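Local coordinates for protein kappa-carrageenase (Zobellia galactanivorans, PDB 5OCR) that probably hydrolyses kappa-carrageenan through this module, the family 16 glycoside hydrolase beta-jellyroll of a longer protein, at residues M233-S238 and V280-K285; S137-V142 and C205-N210; A104-A109 and P117-Y122. One frame throughout, in Å; residues are numbered along the deposited sequence. Where two conformers were deposited one is given.

Contact 1. Residues M233-S238 and V280-K285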
loop_
_atom_site.group_PDB
_atom_site.type_symbol
_atom_site.label_atom_id
_atom_site.label_comp_id
_atom_site.label_asym_id
_atom_site.label_seq_id
_atom_site.Cartn_x
_atom_site.Cartn_y
_atom_site.Cartn_z
ATOM N N MET A 233 -0.656 2.219 13.584
ATOM C CA MET A 233 -0.818 1.589 12.253
ATOM C C MET A 233 0.292 0.583 12.014
ATOM O O MET A 233 1.446 0.787 12.452
ATOM C CB MET A 233 -0.655 2.692 11.183
ATOM C CG MET A 233 -1.937 3.605 11.215
ATOM S SD MET A 233 -1.717 5.035 10.117
ATOM C CE MET A 233 -0.495 5.976 10.966
ATOM N N ASN A 234 -0.046 -0.470 11.275
ATOM C CA ASN A 234 0.912 -1.503 10.845
ATOM C C ASN A 234 1.542 -1.134 9.529
ATOM O O ASN A 234 0.907 -0.462 8.700
ATOM C CB ASN A 234 0.279 -2.869 10.715
ATOM C CG ASN A 234 -0.402 -3.315 12.002
ATOM O OD1 ASN A 234 -1.524 -2.899 12.293
ATOM N ND2 ASN A 234 0.258 -4.150 12.742
ATOM N N VAL A 235 2.835 -1.457 9.452
ATOM C CA VAL A 235 3.670 -1.042 8.255
ATOM C C VAL A 235 3.507 -2.115 7.181
ATOM O O VAL A 235 3.745 -3.286 7.449
ATOM C CB VAL A 235 5.179 -0.863 8.598
ATOM C CG1 VAL A 235 6.013 -0.530 7.300
ATOM C CG2 VAL A 235 5.291 0.214 9.670
ATOM N N THR A 236 3.065 -1.728 5.961
ATOM C CA THR A 236 2.523 -2.759 4.993
ATOM C C THR A 236 3.131 -2.606 3.627
ATOM O O THR A 236 3.134 -1.498 3.126
ATOM C CB THR A 236 1.004 -2.706 4.935
ATOM O OG1 THR A 236 0.511 -2.730 6.324
ATOM C CG2 THR A 236 0.464 -3.996 4.180
ATOM N N LEU A 237 3.628 -3.698 3.044
ATOM C CA LEU A 237 3.964 -3.699 1.588
ATOM C C LEU A 237 3.104 -4.792 0.958
ATOM O O LEU A 237 3.127 -5.969 1.429
ATOM C CB LEU A 237 5.431 -4.081 1.449
ATOM C CG LEU A 237 6.484 -3.117 2.001
ATOM C CD1 LEU A 237 7.769 -3.883 2.418
ATOM C CD2 LEU A 237 6.748 -2.061 0.951
ATOM N N SER A 238 2.346 -4.448 -0.074
ATOM C CA SER A 238 1.498 -5.505 -0.654
ATOM C C SER A 238 1.270 -5.230 -2.144
ATOM O O SER A 238 1.394 -4.089 -2.619
ATOM C CB SER A 238 0.216 -5.551 0.115
ATOM O OG SER A 238 -0.510 -4.317 -0.022
ATOM N N VAL A 280 12.770 -2.095 3.547
ATOM C CA VAL A 280 11.816 -1.241 4.230
ATOM C C VAL A 280 12.488 -0.791 5.473
ATOM O O VAL A 280 13.161 -1.596 6.193
ATOM C CB VAL A 280 10.466 -1.910 4.472
ATOM C CG1 VAL A 280 10.631 -3.253 5.268
ATOM C CG2 VAL A 280 9.522 -0.916 5.205
ATOM N N ARG A 281 12.346 0.490 5.768
ATOM C CA ARG A 281 13.013 1.066 6.956
ATOM C C ARG A 281 12.035 2.003 7.679
ATOM O O ARG A 281 11.319 2.797 7.062
ATOM C CB ARG A 281 14.277 1.834 6.590
ATOM C CG ARG A 281 15.358 0.958 5.967
ATOM C CD ARG A 281 16.476 1.860 5.413
ATOM N NE ARG A 281 17.467 0.983 4.764
ATOM C CZ ARG A 281 18.370 1.361 3.837
ATOM N NH1 ARG A 281 18.522 2.651 3.456
ATOM N NH2 ARG A 281 19.189 0.452 3.321
ATOM N N VAL A 282 12.002 1.896 9.004
ATOM C CA VAL A 282 11.135 2.746 9.822
ATOM C C VAL A 282 12.042 3.413 10.881
ATOM O O VAL A 282 12.941 2.728 11.454
ATOM C CB VAL A 282 10.063 1.926 10.501
ATOM C CG1 VAL A 282 9.167 2.833 11.372
ATOM C CG2 VAL A 282 9.209 1.273 9.448
ATOM N N TRP A 283 11.814 4.688 11.123
ATOM C CA TRP A 283 12.529 5.404 12.181
ATOM C C TRP A 283 11.539 6.110 13.062
ATOM O O TRP A 283 10.429 6.446 12.627
ATOM C CB TRP A 283 13.474 6.492 11.653
ATOM C CG TRP A 283 14.610 6.046 10.759
ATOM C CD1 TRP A 283 15.955 5.884 11.108
ATOM C CD2 TRP A 283 14.509 5.720 9.352
ATOM N NE1 TRP A 283 16.710 5.512 10.003
ATOM C CE2 TRP A 283 15.874 5.380 8.904
ATOM C CE3 TRP A 283 13.437 5.733 8.396
ATOM C CZ2 TRP A 283 16.165 5.086 7.566
ATOM C CZ3 TRP A 283 13.744 5.411 7.096
ATOM C CH2 TRP A 283 15.048 5.117 6.677
ATOM N N GLU A 284 11.949 6.320 14.290
ATOM C CA GLU A 284 11.167 7.201 15.184
ATOM C C GLU A 284 12.038 8.396 15.577
ATOM O O GLU A 284 13.275 8.315 15.614
ATOM C CB GLU A 284 10.493 6.471 16.384
ATOM C CG GLU A 284 9.400 5.442 15.991
ATOM C CD GLU A 284 8.791 4.674 17.149
ATOM O OE1 GLU A 284 9.523 4.176 18.013
ATOM O OE2 GLU A 284 7.590 4.512 17.184
ATOM N N LYS A 285 11.373 9.513 15.792
ATOM C CA LYS A 285 12.039 10.823 16.047
ATOM C C LYS A 285 12.295 10.913 17.518
ATOM O O LYS A 285 11.452 10.503 18.298
ATOM C CB LYS A 285 11.076 11.960 15.584
ATOM C CG LYS A 285 11.713 13.314 15.526
ATOM C CD LYS A 285 10.670 14.381 15.800
ATOM C CE LYS A 285 10.028 14.685 14.489
ATOM N NZ LYS A 285 9.044 15.795 14.617
#
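Val-235 and Leu-237 meet Val-280 and Val-282 inside the beta-jellyroll of this family 16 glycoside hydrolase module. The two segments lie in facing layers of the sandwich. Their axes come within 9.5 Å and run nearly antiparallel, at 162°.

The contact itself is wholly apolar. Val-235 divides its two methyls between two partners. Its CG1 lies anti to the backbone N (chi1 176°) and sits 4.1 Å from CG2 of Val-280. Its CG2, on the other branch, sits 4.1 Å from CG2 of Val-282. In each pair the side chains lie alongside one another and point in opposite senses. Leu-237 uses one branch, CD1, which lies against the stem of Val-280. Phe-119 and Ala-104 also touch Leu-237, so the same core continues into strands 115-122 and 100-107.

Polar groups make their bonds away from this apolar contact. Thr-236 points away from Val-280 and Val-282, and its OG1 makes a weak hydrogen bond to the O of Asn-234. The side-chain amide of Asn-234 is hydrogen-bonded to Ser-93 and Lys-96. Arg-281 forms a salt bridge with Glu-30, a residue of a magnesium site.

The Leu-237 methyl CD1 is 3.9 Å from Val-280 CB and 4.1 Å from Val-280 CG1.

Contact 2. Residues S137-V142 and C205-N210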
loop_
_atom_site.group_PDB
_atom_site.type_symbol
_atom_site.label_atom_id
_atom_site.label_comp_id
_atom_site.label_asym_id
_atom_site.label_seq_id
_atom_site.Cartn_x
_atom_site.Cartn_y
_atom_site.Cartn_z
ATOM N N SER A 137 -7.535 4.614 10.522
ATOM C CA SER A 137 -6.533 5.549 9.923
ATOM C C SER A 137 -5.721 4.781 8.867
ATOM O O SER A 137 -5.176 3.673 9.232
ATOM C CB SER A 137 -5.530 5.963 11.029
ATOM O OG SER A 137 -6.113 6.960 11.831
ATOM N N GLU A 138 -5.554 5.346 7.654
ATOM C CA GLU A 138 -4.744 4.682 6.649
ATOM C C GLU A 138 -3.928 5.799 5.962
ATOM O O GLU A 138 -4.510 6.745 5.517
ATOM C CB GLU A 138 -5.618 4.010 5.625
ATOM C CG GLU A 138 -4.771 3.418 4.493
ATOM C CD GLU A 138 -5.643 2.703 3.468
ATOM O OE1 GLU A 138 -6.718 2.169 3.889
ATOM O OE2 GLU A 138 -5.250 2.630 2.260
ATOM N N ILE A 139 -2.619 5.622 5.879
ATOM C CA ILE A 139 -1.741 6.485 5.085
ATOM C C ILE A 139 -1.116 5.637 3.958
ATOM O O ILE A 139 -0.331 4.684 4.202
ATOM C CB ILE A 139 -0.580 7.039 6.002
ATOM C CG1 ILE A 139 -1.173 7.847 7.182
ATOM C CG2 ILE A 139 0.367 7.872 5.071
ATOM C CD1 ILE A 139 -0.093 8.407 8.110
ATOM N N ASP A 140 -1.386 6.024 2.717
ATOM C CA ASP A 140 -0.753 5.320 1.567
ATOM C C ASP A 140 0.535 6.059 1.280
ATOM O O ASP A 140 0.495 7.187 0.840
ATOM C CB ASP A 140 -1.703 5.314 0.363
ATOM C CG ASP A 140 -2.899 4.538 0.607
ATOM O OD1 ASP A 140 -2.951 3.711 1.573
ATOM O OD2 ASP A 140 -3.849 4.783 -0.082
ATOM N N VAL A 141 1.674 5.425 1.519
ATOM C CA VAL A 141 2.894 6.086 1.164
ATOM C C VAL A 141 3.067 6.155 -0.353
ATOM O O VAL A 141 3.448 7.200 -0.899
ATOM C CB VAL A 141 4.100 5.364 1.764
ATOM C CG1 VAL A 141 5.388 6.150 1.303
ATOM C CG2 VAL A 141 3.889 5.251 3.294
ATOM N N VAL A 142 2.690 5.056 -1.043
ATOM C CA VAL A 142 2.527 5.130 -2.490
ATOM C C VAL A 142 1.674 3.979 -2.979
ATOM O O VAL A 142 1.621 2.856 -2.380
ATOM C CB VAL A 142 3.876 5.079 -3.236
ATOM C CG1 VAL A 142 4.511 3.704 -3.253
ATOM C CG2 VAL A 142 3.670 5.580 -4.662
ATOM N N CYS A 205 7.718 8.551 3.722
ATOM C CA CYS A 205 6.647 9.359 4.330
ATOM C C CYS A 205 7.075 9.745 5.739
ATOM O O CYS A 205 7.406 8.807 6.577
ATOM C CB CYS A 205 5.376 8.559 4.453
ATOM S SG CYS A 205 3.910 9.517 4.882
ATOM N N GLU A 206 6.939 11.028 6.041
ATOM C CA GLU A 206 7.192 11.509 7.379
ATOM C C GLU A 206 5.870 11.872 8.030
ATOM O O GLU A 206 5.111 12.671 7.457
ATOM C CB GLU A 206 8.162 12.704 7.230
ATOM C CG GLU A 206 8.546 13.312 8.556
ATOM C CD GLU A 206 9.410 14.553 8.327
ATOM O OE1 GLU A 206 9.948 14.705 7.228
ATOM O OE2 GLU A 206 9.691 15.310 9.304
ATOM N N VAL A 207 5.574 11.302 9.214
ATOM C CA VAL A 207 4.262 11.432 9.827
ATOM C C VAL A 207 4.496 12.024 11.228
ATOM O O VAL A 207 5.224 11.426 12.037
ATOM C CB VAL A 207 3.545 10.071 10.022
ATOM C CG1 VAL A 207 2.174 10.269 10.665
ATOM C CG2 VAL A 207 3.407 9.357 8.671
ATOM N N ASN A 208 3.917 13.184 11.498
ATOM C CA ASN A 208 3.982 13.730 12.861
ATOM C C ASN A 208 2.571 14.203 13.304
ATOM O O ASN A 208 1.641 14.096 12.553
ATOM C CB ASN A 208 5.075 14.844 12.988
ATOM C CG ASN A 208 4.812 16.032 12.102
ATOM O OD1 ASN A 208 3.719 16.649 12.128
ATOM N ND2 ASN A 208 5.818 16.423 11.367
ATOM N N GLN A 209 2.423 14.749 14.530
ATOM C CA GLN A 209 1.067 15.111 14.981
ATOM C C GLN A 209 0.460 16.200 14.159
ATOM O O GLN A 209 -0.763 16.364 14.194
ATOM C CB GLN A 209 1.091 15.543 16.476
ATOM C CG GLN A 209 1.987 16.731 16.676
ATOM C CD GLN A 209 2.084 17.184 18.111
ATOM O OE1 GLN A 209 1.137 17.077 18.896
ATOM N NE2 GLN A 209 3.259 17.706 18.465
ATOM N N ASN A 210 1.297 16.980 13.473
ATOM C CA ASN A 210 0.810 18.098 12.706
ATOM C C ASN A 210 0.603 17.927 11.188
ATOM O O ASN A 210 -0.318 18.504 10.596
ATOM C CB ASN A 210 1.768 19.286 12.893
ATOM C CG ASN A 210 1.907 19.701 14.346
ATOM O OD1 ASN A 210 3.059 19.943 14.843
ATOM N ND2 ASN A 210 0.788 19.836 15.032
#
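Ile-139 and Val-207 reach toward each other tip to tip across the core of the jellyroll. Ile-139 CD1 rests against the fork of Val-207, 3.7 Å from CG2 and 3.9 Å from CG1. This is part of the tightly packed side of the contact.

Cys-205 fills the next position. Its SG is turned anti to the backbone N (chi1 -169°), which brings it to 3.9 Å from Ile-139 CG2. Its CB rests against both methyls of Val-141, 3.8 Å from CG2 and 4.0 Å from CG1. Ile-139 thus spans two partners, with CD1 on Val-207 and CG2 on Cys-205. All four touching residues are buried.

The chain turns a corner at Val-141, which still brings its methyls onto Cys-205. Val-141 and Val-142 together oppose Phe-119 in a classic beta bulge. Residues 138 to 143 match the E-x-D-x-x-E signature of family 16, in its bulged form, so this strand probably carries the active-site acids. Asp-140 points away from 205-210. Glu-138 OE2 is hydrogen-bonded to a glycerol, probably from the crystallisation liquor, consistent with an accessible active-site side.

The loose side of the contact is the turn after Val-207. Asn-208 folds back into an Asx turn, its OD1 accepting the backbone N-H of Asn-210 at 2.8 Å. The donor lies in the carbonyl plane, and the N-H...O angle is a bent 135°. Gln-209 and Asn-210 lie at the surface of the molecule.

The segments are therefore joined by methyls and one sulfur, without polar pairing between them. Shape and burial set their spacing, while the acidic side chains of Glu-138 and Asp-140 remain outside this apolar joint.

Contact 3. Residues A104-A109 and P117-Y122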
loop_
_atom_site.group_PDB
_atom_site.type_symbol
_atom_site.label_atom_id
_atom_site.label_comp_id
_atom_site.label_asym_id
_atom_site.label_seq_id
_atom_site.Cartn_x
_atom_site.Cartn_y
_atom_site.Cartn_z
ATOM N N ALA A 104 10.518 2.763 1.754
ATOM C CA ALA A 104 10.760 1.508 1.084
ATOM C C ALA A 104 11.287 1.762 -0.277
ATOM O O ALA A 104 10.986 2.790 -0.916
ATOM C CB ALA A 104 9.406 0.728 1.061
ATOM N N LYS A 105 12.172 0.872 -0.685
ATOM C CA LYS A 105 12.721 0.936 -2.073
ATOM C C LYS A 105 12.070 -0.174 -2.905
ATOM O O LYS A 105 12.171 -1.404 -2.592
ATOM C CB LYS A 105 14.283 0.865 -2.018
ATOM C CG LYS A 105 14.982 0.743 -3.430
ATOM C CD LYS A 105 16.480 0.744 -3.113
ATOM C CE LYS A 105 17.266 0.401 -4.336
ATOM N NZ LYS A 105 18.637 0.256 -3.764
ATOM N N ILE A 106 11.309 0.262 -3.897
ATOM C CA ILE A 106 10.352 -0.636 -4.577
ATOM C C ILE A 106 10.441 -0.540 -6.082
ATOM O O ILE A 106 10.571 0.604 -6.655
ATOM C CB ILE A 106 8.887 -0.251 -4.138
ATOM C CG1 ILE A 106 8.645 -0.496 -2.615
ATOM C CG2 ILE A 106 7.828 -1.014 -5.063
ATOM C CD1 ILE A 106 7.382 0.244 -2.117
ATOM N N GLN A 107 10.364 -1.704 -6.748
ATOM C CA GLN A 107 10.129 -1.642 -8.181
ATOM C C GLN A 107 8.771 -2.273 -8.477
ATOM O O GLN A 107 8.390 -3.272 -7.857
ATOM C CB GLN A 107 11.216 -2.524 -8.852
ATOM C CG GLN A 107 10.972 -2.750 -10.370
ATOM C CD GLN A 107 12.184 -3.359 -11.081
ATOM O OE1 GLN A 107 13.378 -3.038 -10.789
ATOM N NE2 GLN A 107 11.905 -4.317 -11.950
ATOM N N GLY A 108 8.067 -1.680 -9.425
ATOM C CA GLY A 108 6.698 -2.126 -9.753
ATOM C C GLY A 108 6.690 -3.387 -10.597
ATOM O O GLY A 108 7.660 -4.116 -10.702
ATOM N N ALA A 109 5.515 -3.673 -11.131
ATOM C CA ALA A 109 5.238 -4.970 -11.794
ATOM C C ALA A 109 5.183 -4.874 -13.312
ATOM O O ALA A 109 4.583 -3.942 -13.918
ATOM C CB ALA A 109 3.883 -5.513 -11.273
ATOM N N PRO A 117 1.240 -2.213 -6.852
ATOM C CA PRO A 117 2.267 -2.292 -5.818
ATOM C C PRO A 117 2.136 -1.120 -4.841
ATOM O O PRO A 117 2.004 0.041 -5.298
ATOM C CB PRO A 117 3.588 -2.098 -6.575
ATOM C CG PRO A 117 3.286 -2.451 -8.034
ATOM C CD PRO A 117 1.800 -2.063 -8.220
ATOM N N SER A 118 2.101 -1.426 -3.542
ATOM C CA SER A 118 1.718 -0.404 -2.553
ATOM C C SER A 118 2.588 -0.499 -1.319
ATOM O O SER A 118 3.086 -1.606 -0.937
ATOM C CB SER A 118 0.225 -0.497 -2.182
ATOM O OG SER A 118 -0.044 -1.640 -1.384
ATOM N N PHE A 119 2.879 0.680 -0.736
ATOM C CA PHE A 119 3.525 0.725 0.600
ATOM C C PHE A 119 2.577 1.600 1.424
ATOM O O PHE A 119 2.238 2.726 1.008
ATOM C CB PHE A 119 4.887 1.437 0.405
ATOM C CG PHE A 119 5.642 1.708 1.679
ATOM C CD1 PHE A 119 5.653 0.760 2.787
ATOM C CD2 PHE A 119 6.538 2.813 1.740
ATOM C CE1 PHE A 119 6.452 1.048 3.903
ATOM C CE2 PHE A 119 7.323 3.047 2.864
ATOM C CZ PHE A 119 7.280 2.164 3.962
ATOM N N TRP A 120 2.138 1.122 2.594
ATOM C CA TRP A 120 1.051 1.846 3.257
ATOM C C TRP A 120 0.979 1.459 4.710
ATOM O O TRP A 120 1.555 0.432 5.120
ATOM C CB TRP A 120 -0.294 1.610 2.520
ATOM C CG TRP A 120 -0.716 0.171 2.341
ATOM C CD1 TRP A 120 -0.053 -0.862 1.612
ATOM C CD2 TRP A 120 -1.922 -0.443 2.888
ATOM N NE1 TRP A 120 -0.786 -2.005 1.667
ATOM C CE2 TRP A 120 -1.906 -1.833 2.468
ATOM C CE3 TRP A 120 -3.004 0.035 3.632
ATOM C CZ2 TRP A 120 -2.983 -2.718 2.758
ATOM C CZ3 TRP A 120 -4.043 -0.885 4.019
ATOM C CH2 TRP A 120 -4.055 -2.216 3.572
ATOM N N LEU A 121 0.334 2.309 5.496
ATOM C CA LEU A 121 0.271 2.139 6.983
ATOM C C LEU A 121 -1.216 2.080 7.284
ATOM O O LEU A 121 -1.968 2.880 6.764
ATOM C CB LEU A 121 0.924 3.340 7.734
ATOM C CG LEU A 121 2.197 3.896 7.011
ATOM C CD1 LEU A 121 2.673 5.198 7.661
ATOM C CD2 LEU A 121 3.315 2.846 7.057
ATOM N N TYR A 122 -1.708 1.140 8.139
ATOM C CA TYR A 122 -3.134 1.152 8.398
ATOM C C TYR A 122 -3.394 0.600 9.797
ATOM O O TYR A 122 -2.598 -0.187 10.327
ATOM C CB TYR A 122 -3.976 0.394 7.364
ATOM C CG TYR A 122 -3.949 -1.108 7.452
ATOM C CD1 TYR A 122 -2.793 -1.830 7.108
ATOM C CD2 TYR A 122 -5.078 -1.786 7.826
ATOM C CE1 TYR A 122 -2.765 -3.229 7.152
ATOM C CE2 TYR A 122 -5.087 -3.164 7.855
ATOM C CZ TYR A 122 -3.926 -3.882 7.542
ATOM O OH TYR A 122 -3.997 -5.252 7.637
#
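A beta-arch carries the chain from one layer of the jellyroll sandwich to the other, and Ala-104, Ile-106, Gly-108 and Ala-109 meet Phe-119 and Pro-117 across it. Strands 100-107 and 115-122 follow each other in sequence but face each other through their side chains.

Phe-119 meets two residues of 104-109. Its CG lies anti to the backbone N (chi1 174°), which carries the ring out to Ala-104. The methyl CB of Ala-104 sits over the ring face as a CH-pi contact. It is 3.6 Å from the Phe-119 ring centroid and only 13° off the ring normal. The backbone N of Ala-104 is also near the ring, 3.4 Å from Phe-119 CE2. Ile-106 crosses the stem of the same residue, with its CD1 3.7 Å from Phe-119 CB.

Val-141, Leu-237 and Val-280, from three other strands, also touch the Phe-119 side chain. A leucine in its place would probably lose the flat face that receives the Ala-104 methyl and leave a gap among Ala-104, Val-141, Leu-237 and Val-280.

The outer sides differ. Ser-118 points away from 104-109 and shares a hydrogen bond with Ser-238. On the opposing layer, Lys-105 forms a salt bridge with Asp-278, a residue of a magnesium site.

At the arch end, Pro-117 packs directly on backbone. Its CG is 3.8 Å from Gly-108 CA and 4.0 Å from Ala-109 N.

Overall arrangement
From the N terminus, contact 3 comes first: it closes the short loop between 104-109 and 117-122. Contact 2 follows and closes a longer excursion, from 137-142 to 205-210. Contact 1 comes last and closes the 41-residue span from 233-238 to the C-terminal strand. The three are in series; none nests in or crosses another. They are neighbours in space all the same. One layer holds strands 134-144, 115-122 and 233-241 side by side, and the facing layer holds 200-207, 100-107 and 273-285. Each contact joins one strand of each layer. Probable backbone hydrogen bonds, such as Ile-139 O to Leu-121 N and Asn-234 N to Tyr-122 O, link the contacts within the first layer.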